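Local structure of citrate synthase (Thermotoga maritima, 2P2W) at residues F48-K53 against R325-T330; Y129-Y132 against L138-P141; E233-C238 against E284-S289. The protein probably catalyses the condensation of oxaloacetate with acetyl-CoA and water to give citrate and CoA, a step of the tricarboxylic acid cycle. All coordinates share one frame; numbering follows the deposited sequence.

The three contacts show how differently parts of one largely helical chain can be joined. Contact 1, buried, joins helix 42-51 to helix 317-337, and the loop it closes along the sequence contains both of the others. Contact 2 is local, tying the end of helix 110-133 to the loop that follows it, its centre about 27 Å from that of contact 1. Contact 3 pairs helix 231-241 with helix 275-289, about 37 Å from contact 1 between centres. The side chain of its Ile287 is about 12 Å from that of the predicted catalytic His250. In contact 1, Arg325 NH2 hydrogen-bonds a citrate anion, probably from the crystallisation liquor; the side chains of Leu49 and Ile287 each lie about 12 Å from a bound citrate.

Contact 1: residues F48-K53 against R325-T330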
# COMPACT_ATOMS: atom_id res chain seq x y z
N PHE A 48 -3.77 11.77 22.62
CA PHE A 48 -2.63 12.68 22.59
C PHE A 48 -2.01 12.77 21.20
O PHE A 48 -1.67 13.86 20.73
CB PHE A 48 -1.59 12.24 23.62
CG PHE A 48 -0.39 13.13 23.71
CD1 PHE A 48 -0.54 14.52 23.75
CD2 PHE A 48 0.89 12.60 23.77
CE1 PHE A 48 0.57 15.35 23.86
CE2 PHE A 48 2.01 13.42 23.88
CZ PHE A 48 1.85 14.80 23.93
N LEU A 49 -1.86 11.63 20.54
CA LEU A 49 -1.27 11.61 19.20
C LEU A 49 -2.17 12.30 18.16
O LEU A 49 -1.68 13.05 17.32
CB LEU A 49 -0.98 10.17 18.77
CG LEU A 49 0.23 9.52 19.45
CD1 LEU A 49 0.31 8.04 19.11
CD2 LEU A 49 1.49 10.26 19.01
N TRP A 50 -3.47 12.06 18.23
CA TRP A 50 -4.42 12.65 17.29
C TRP A 50 -4.79 14.11 17.55
O TRP A 50 -4.93 14.89 16.62
CB TRP A 50 -5.72 11.84 17.23
CG TRP A 50 -5.64 10.58 16.40
CD1 TRP A 50 -5.06 10.45 15.17
CD2 TRP A 50 -6.20 9.31 16.72
NE1 TRP A 50 -5.23 9.16 14.71
CE2 TRP A 50 -5.93 8.44 15.64
CE3 TRP A 50 -6.92 8.81 17.82
CZ2 TRP A 50 -6.34 7.10 15.62
CZ3 TRP A 50 -7.33 7.48 17.81
CH2 TRP A 50 -7.04 6.64 16.71
N TYR A 51 -4.95 14.47 18.82
CA TYR A 51 -5.36 15.83 19.17
C TYR A 51 -4.26 16.80 19.57
O TYR A 51 -4.49 18.01 19.59
CB TYR A 51 -6.43 15.77 20.26
CG TYR A 51 -7.73 15.19 19.76
CD1 TYR A 51 -8.63 15.97 19.02
CD2 TYR A 51 -8.06 13.86 19.99
CE1 TYR A 51 -9.81 15.43 18.52
CE2 TYR A 51 -9.24 13.31 19.50
CZ TYR A 51 -10.11 14.10 18.77
OH TYR A 51 -11.28 13.56 18.28
N GLY A 52 -3.08 16.29 19.88
CA GLY A 52 -1.97 17.16 20.24
C GLY A 52 -1.89 17.63 21.68
O GLY A 52 -1.05 18.46 22.02
N LYS A 53 -2.76 17.12 22.55
CA LYS A 53 -2.72 17.51 23.95
C LYS A 53 -3.26 16.38 24.82
O LYS A 53 -4.06 15.57 24.36
CB LYS A 53 -3.58 18.76 24.16
CG LYS A 53 -5.06 18.51 23.99
CD LYS A 53 -5.83 19.80 23.80
CE LYS A 53 -7.32 19.57 24.00
NZ LYS A 53 -7.85 18.53 23.07
N ARG A 325 0.07 0.68 15.82
CA ARG A 325 0.66 1.61 14.84
C ARG A 325 -0.37 2.28 13.91
O ARG A 325 -0.12 3.30 13.29
CB ARG A 325 1.69 0.83 14.01
CG ARG A 325 2.40 1.72 12.99
CD ARG A 325 3.01 2.97 13.64
NE ARG A 325 4.00 2.58 14.66
CZ ARG A 325 5.22 2.23 14.24
NH1 ARG A 325 5.50 2.24 12.95
NH2 ARG A 325 6.16 1.88 15.12
N VAL A 326 -1.59 1.73 13.81
CA VAL A 326 -2.60 2.36 12.97
C VAL A 326 -2.84 3.79 13.46
O VAL A 326 -3.18 4.68 12.67
CB VAL A 326 -3.94 1.55 12.98
CG1 VAL A 326 -4.55 1.55 14.37
CG2 VAL A 326 -4.90 2.13 11.96
N VAL A 327 -2.65 4.01 14.76
CA VAL A 327 -2.81 5.34 15.35
C VAL A 327 -1.76 6.28 14.74
O VAL A 327 -2.07 7.40 14.31
CB VAL A 327 -2.61 5.31 16.89
CG1 VAL A 327 -2.74 6.72 17.47
CG2 VAL A 327 -3.64 4.39 17.53
N GLY A 328 -0.51 5.83 14.71
CA GLY A 328 0.55 6.64 14.15
C GLY A 328 0.39 6.84 12.65
O GLY A 328 0.59 7.95 12.14
N TRP A 329 0.02 5.78 11.94
CA TRP A 329 -0.17 5.86 10.50
C TRP A 329 -1.19 6.95 10.15
O TRP A 329 -0.92 7.82 9.34
CB TRP A 329 -0.69 4.53 9.93
CG TRP A 329 0.30 3.39 9.91
CD1 TRP A 329 1.66 3.47 9.87
CD2 TRP A 329 -0.02 1.99 9.86
NE1 TRP A 329 2.21 2.21 9.79
CE2 TRP A 329 1.20 1.28 9.78
CE3 TRP A 329 -1.22 1.26 9.87
CZ2 TRP A 329 1.26 -0.12 9.72
CZ3 TRP A 329 -1.16 -0.13 9.80
CH2 TRP A 329 0.07 -0.80 9.72
N THR A 330 -2.36 6.88 10.79
CA THR A 330 -3.42 7.85 10.54
C THR A 330 -3.05 9.27 10.96
O THR A 330 -3.41 10.23 10.28
CB THR A 330 -4.75 7.42 11.22
OG1 THR A 330 -4.55 7.24 12.62
CG2 THR A 330 -5.26 6.11 10.62
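Leu49 packs against Val327 where the last turn of helix 42-51 passes helix 317-337, the shortest CA-CA distance between the segments being the 7.3 Å from Leu49 CA to Gly328 CA. Two neighbouring residues of the first helix, Leu49 and Trp50, meet two of the second, Val327 and Thr330, which are three positions apart and so lie on the same side of their helix. The contact illustrates how one indole can join apolar packing to a directed polar bond. Trp50 NE1 donates to Thr330 OG1 at 2.9 Å, and the hydroxyl oxygen lies almost exactly in the ring plane, at the indole edge; the N-H is nevertheless bent from the line to the oxygen, at 149°. Thr330 OG1 stands between its own backbone N and carbonyl carbon (chi1 57°), turned back along the helix so that the carbonyl oxygens of Val326 and Val327 are both near. The buried indole N-H thus finds its acceptor in a hydroxyl that has two backbone carbonyls of its own helix within reach.

Over the ring itself, Val327 CG1 lies above one face of the indole, 4.2 Å from the centroid of the six-membered ring of Trp50 and close to the ring normal, a CH-pi contact. The same methyl also touches Leu49, whose CD1 reaches Val327 CG1 at 3.7 Å. Val327 CG1 is therefore wedged between an aliphatic branch and an aromatic face, while Val327 CG2 comes within 4.2 Å of Trp50 CH2.

Other helices enclose the pair: Trp50 also rests on Ala119 of helix 110-133 and on Phe63 of helix 57-69, and Thr330 packs on Ala115 of helix 110-133 and on Ile199 of helix 195-207.

Contact 2: residues Y129-Y132 against L138-P141; sequences YYRY and LIRP
Arg131 and Leu138 bring their CA atoms within 5.9 Å of each other where the end of helix 110-133 gives way to the loop that follows it, and the arginine side chain can be followed outward across that loop. At its root, Arg131 CB meets the CD2 methyl of Leu138 at 4.1 Å, an apolar touch low in the contact. Beyond CB the chain folds twice, at chi2 (-70°) and chi3 (-67°), and these bends bring the guanidinium round to Ile139. There Arg131 NE lies 4.0 Å from Ile139 CD1 while hydrogen bonding to the carbonyl oxygen of Glu137, in the connection between the segments. Arg131 CZ comes nearest, 3.5 Å from Ile139 CD1, with the methyl above the centre of the flat group. NH2 and NH1 complete the covered face, at 3.6 and 3.7 Å from the same CD1; NH1 also makes a weak hydrogen bond to Met155 O. The example is of a cation laid face-on against an aliphatic tip: the isoleucine covers one face, and NE and, weakly, NH1 turn to backbone carbonyls. Met155 lies in the last turn of helix 147-156, whose dipole would be expected to suit the positive charge. That helix flanks the loop, with Ile139 resting on Tyr153, while Leu138 turns to Leu78 of helix 75-81 and to Tyr128 of helix 110-133.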
# COMPACT_ATOMS: atom_id res chain seq x y z
N TYR A 129 -11.98 -13.09 13.86
CA TYR A 129 -11.38 -14.07 12.96
C TYR A 129 -10.71 -15.19 13.76
O TYR A 129 -10.72 -16.34 13.34
CB TYR A 129 -10.36 -13.41 12.03
CG TYR A 129 -9.84 -14.36 10.98
CD1 TYR A 129 -10.59 -14.64 9.83
CD2 TYR A 129 -8.65 -15.06 11.18
CE1 TYR A 129 -10.16 -15.60 8.91
CE2 TYR A 129 -8.22 -16.02 10.26
CZ TYR A 129 -8.97 -16.29 9.14
OH TYR A 129 -8.54 -17.24 8.24
N TYR A 130 -10.14 -14.84 14.90
CA TYR A 130 -9.50 -15.81 15.76
C TYR A 130 -10.52 -16.85 16.23
O TYR A 130 -10.32 -18.06 16.08
CB TYR A 130 -8.88 -15.11 16.97
CG TYR A 130 -8.24 -16.04 17.96
CD1 TYR A 130 -7.10 -16.77 17.63
CD2 TYR A 130 -8.76 -16.19 19.25
CE1 TYR A 130 -6.49 -17.62 18.55
CE2 TYR A 130 -8.16 -17.03 20.18
CZ TYR A 130 -7.02 -17.74 19.82
OH TYR A 130 -6.43 -18.58 20.74
N ARG A 131 -11.63 -16.36 16.79
CA ARG A 131 -12.70 -17.23 17.28
C ARG A 131 -13.26 -18.08 16.14
O ARG A 131 -13.44 -19.29 16.28
CB ARG A 131 -13.82 -16.40 17.90
CG ARG A 131 -13.38 -15.47 19.02
CD ARG A 131 -13.00 -16.24 20.28
NE ARG A 131 -14.15 -16.90 20.90
CZ ARG A 131 -14.11 -17.51 22.08
NH1 ARG A 131 -12.98 -17.55 22.77
NH2 ARG A 131 -15.20 -18.09 22.56
N TYR A 132 -13.55 -17.42 15.02
CA TYR A 132 -14.09 -18.08 13.85
C TYR A 132 -13.16 -19.18 13.34
O TYR A 132 -13.58 -20.33 13.16
CB TYR A 132 -14.33 -17.06 12.73
CG TYR A 132 -14.52 -17.67 11.36
CD1 TYR A 132 -15.63 -18.47 11.08
CD2 TYR A 132 -13.59 -17.46 10.35
CE1 TYR A 132 -15.81 -19.03 9.82
CE2 TYR A 132 -13.75 -18.02 9.09
CZ TYR A 132 -14.87 -18.81 8.83
OH TYR A 132 -15.03 -19.36 7.58
N LEU A 138 -18.43 -16.35 18.71
CA LEU A 138 -17.91 -14.99 18.78
C LEU A 138 -18.21 -14.40 20.14
O LEU A 138 -19.21 -14.74 20.77
CB LEU A 138 -18.54 -14.11 17.70
CG LEU A 138 -18.35 -14.48 16.23
CD1 LEU A 138 -19.09 -13.47 15.35
CD2 LEU A 138 -16.87 -14.49 15.89
N ILE A 139 -17.32 -13.53 20.61
CA ILE A 139 -17.52 -12.84 21.87
C ILE A 139 -17.62 -11.37 21.48
O ILE A 139 -16.62 -10.76 21.10
CB ILE A 139 -16.35 -13.06 22.85
CG1 ILE A 139 -16.32 -14.52 23.29
CG2 ILE A 139 -16.49 -12.14 24.06
CD1 ILE A 139 -15.13 -14.89 24.18
N ARG A 140 -18.83 -10.83 21.55
CA ARG A 140 -19.09 -9.45 21.15
C ARG A 140 -18.34 -8.43 22.01
O ARG A 140 -18.03 -8.67 23.17
CB ARG A 140 -20.60 -9.20 21.26
CG ARG A 140 -21.41 -10.21 20.45
CD ARG A 140 -21.43 -9.87 18.95
NE ARG A 140 -22.10 -10.93 18.19
CZ ARG A 140 -22.38 -10.68 16.90
NH1 ARG A 140 -22.05 -9.52 16.36
NH2 ARG A 140 -22.99 -11.61 16.16
N PRO A 141 -18.03 -7.26 21.43
CA PRO A 141 -17.31 -6.22 22.16
C PRO A 141 -18.14 -5.79 23.37
O PRO A 141 -19.36 -5.69 23.27
CB PRO A 141 -17.19 -5.09 21.13
CG PRO A 141 -17.24 -5.81 19.81
CD PRO A 141 -18.30 -6.85 20.04

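Contact 3: residues E233-C238 against E284-S289; sequences EFVQKC and EEYIVS
Val235 presents both of its methyls to helix 275-289: both meet Tyr286, and CG2 also reaches Ile287. Val235 CG1 touches the edge of the Tyr286 ring, 3.6 Å from CE2 and near the ring plane. Val235 CG2 passes CD2 of that ring and comes to Ile287 CG1 at 4.1 Å. Tyr286 in turn extends across to helix 231-241, its CG directed away from its own backbone N (chi1 179°), and this carries the phenol past Val235 to Gln236. The glutamine meets it by bending at chi2 (-53°), which swings the amide toward the phenol, where Gln236 NE2 donates to Tyr286 OH at 2.9 Å, the N-H...O angle being 150°. Amide and ring planes are steeply inclined to each other, and the hydroxyl oxygen is tilted a little from the amide plane.

Behind these side chains the axes of the two helical segments pass 10.8 Å apart, inclined somewhat past midway between parallel and perpendicular. In the citrate synthase fold such helices probably belong to the small domain; here the sequence between them carries the predicted catalytic His250, and Ile287 also packs on Phe248, in a loop of the same connecting sequence.

Within helix 275-289, Ser289 turns its hydroxyl back to the preceding turn, where Ser289 OG donates to Glu285 O at 2.6 Å. That carbonyl also receives the backbone N of Ser289, from the opposite face of its plane.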
# COMPACT_ATOMS: atom_id res chain seq x y z
N GLU A 233 27.85 -19.67 18.09
CA GLU A 233 27.94 -20.40 16.83
C GLU A 233 26.93 -19.92 15.79
O GLU A 233 27.24 -19.81 14.61
CB GLU A 233 27.73 -21.89 17.08
CG GLU A 233 27.89 -22.76 15.85
CD GLU A 233 28.06 -24.23 16.18
OE1 GLU A 233 28.34 -24.54 17.36
OE2 GLU A 233 27.91 -25.07 15.27
N PHE A 234 25.71 -19.63 16.24
CA PHE A 234 24.67 -19.17 15.34
C PHE A 234 25.01 -17.80 14.75
O PHE A 234 24.85 -17.58 13.55
CB PHE A 234 23.33 -19.07 16.08
CG PHE A 234 22.22 -18.53 15.24
CD1 PHE A 234 21.59 -19.33 14.29
CD2 PHE A 234 21.79 -17.21 15.39
CE1 PHE A 234 20.56 -18.83 13.50
CE2 PHE A 234 20.76 -16.70 14.60
CZ PHE A 234 20.15 -17.51 13.65
N VAL A 235 25.47 -16.89 15.61
CA VAL A 235 25.82 -15.55 15.16
C VAL A 235 26.97 -15.58 14.15
O VAL A 235 26.90 -14.94 13.10
CB VAL A 235 26.22 -14.64 16.35
CG1 VAL A 235 26.73 -13.30 15.85
CG2 VAL A 235 25.00 -14.42 17.25
N GLN A 236 28.01 -16.35 14.45
CA GLN A 236 29.15 -16.45 13.54
C GLN A 236 28.71 -17.01 12.19
O GLN A 236 29.19 -16.56 11.14
CB GLN A 236 30.24 -17.33 14.15
CG GLN A 236 31.02 -16.66 15.27
CD GLN A 236 31.57 -15.30 14.85
OE1 GLN A 236 32.18 -15.17 13.78
NE2 GLN A 236 31.38 -14.29 15.69
N LYS A 237 27.81 -17.98 12.23
CA LYS A 237 27.28 -18.60 11.02
C LYS A 237 26.54 -17.55 10.19
O LYS A 237 26.67 -17.50 8.97
CB LYS A 237 26.32 -19.73 11.38
CG LYS A 237 25.48 -20.25 10.22
CD LYS A 237 24.30 -21.07 10.72
CE LYS A 237 23.90 -22.15 9.72
NZ LYS A 237 22.48 -22.58 9.91
N CYS A 238 25.75 -16.72 10.87
CA CYS A 238 24.99 -15.67 10.20
C CYS A 238 25.91 -14.67 9.51
O CYS A 238 25.63 -14.22 8.40
CB CYS A 238 24.09 -14.94 11.21
SG CYS A 238 22.57 -15.83 11.59
N GLU A 284 21.45 -10.95 22.65
CA GLU A 284 21.79 -9.54 22.80
C GLU A 284 23.15 -9.41 23.48
O GLU A 284 23.99 -8.62 23.06
CB GLU A 284 20.74 -8.81 23.63
CG GLU A 284 21.21 -7.44 24.11
CD GLU A 284 20.19 -6.72 24.95
OE1 GLU A 284 19.02 -7.15 24.97
OE2 GLU A 284 20.56 -5.72 25.60
N GLU A 285 23.35 -10.18 24.55
CA GLU A 285 24.61 -10.13 25.28
C GLU A 285 25.80 -10.39 24.37
O GLU A 285 26.79 -9.66 24.41
CB GLU A 285 24.63 -11.16 26.42
CG GLU A 285 25.87 -11.05 27.30
CD GLU A 285 26.02 -12.23 28.24
OE1 GLU A 285 26.38 -13.33 27.77
OE2 GLU A 285 25.79 -12.07 29.46
N TYR A 286 25.71 -11.43 23.56
CA TYR A 286 26.81 -11.78 22.68
C TYR A 286 27.07 -10.75 21.58
O TYR A 286 28.22 -10.36 21.34
CB TYR A 286 26.57 -13.15 22.04
CG TYR A 286 27.67 -13.56 21.09
CD1 TYR A 286 28.80 -14.24 21.56
CD2 TYR A 286 27.64 -13.20 19.74
CE1 TYR A 286 29.85 -14.55 20.71
CE2 TYR A 286 28.69 -13.50 18.88
CZ TYR A 286 29.79 -14.18 19.38
OH TYR A 286 30.84 -14.48 18.54
N ILE A 287 26.00 -10.30 20.93
CA ILE A 287 26.12 -9.34 19.85
C ILE A 287 26.61 -7.97 20.32
O ILE A 287 27.48 -7.38 19.69
CB ILE A 287 24.78 -9.20 19.09
CG1 ILE A 287 24.53 -10.49 18.30
CG2 ILE A 287 24.81 -7.98 18.17
CD1 ILE A 287 23.22 -10.52 17.54
N VAL A 288 26.06 -7.48 21.43
CA VAL A 288 26.46 -6.18 21.94
C VAL A 288 27.84 -6.21 22.62
O VAL A 288 28.66 -5.31 22.38
CB VAL A 288 25.41 -5.63 22.94
CG1 VAL A 288 25.87 -4.30 23.52
CG2 VAL A 288 24.08 -5.44 22.22
N SER A 289 28.12 -7.23 23.43
CA SER A 289 29.42 -7.30 24.11
C SER A 289 30.58 -7.46 23.12
O SER A 289 31.68 -6.96 23.36
CB SER A 289 29.44 -8.44 25.14
OG SER A 289 29.41 -9.71 24.52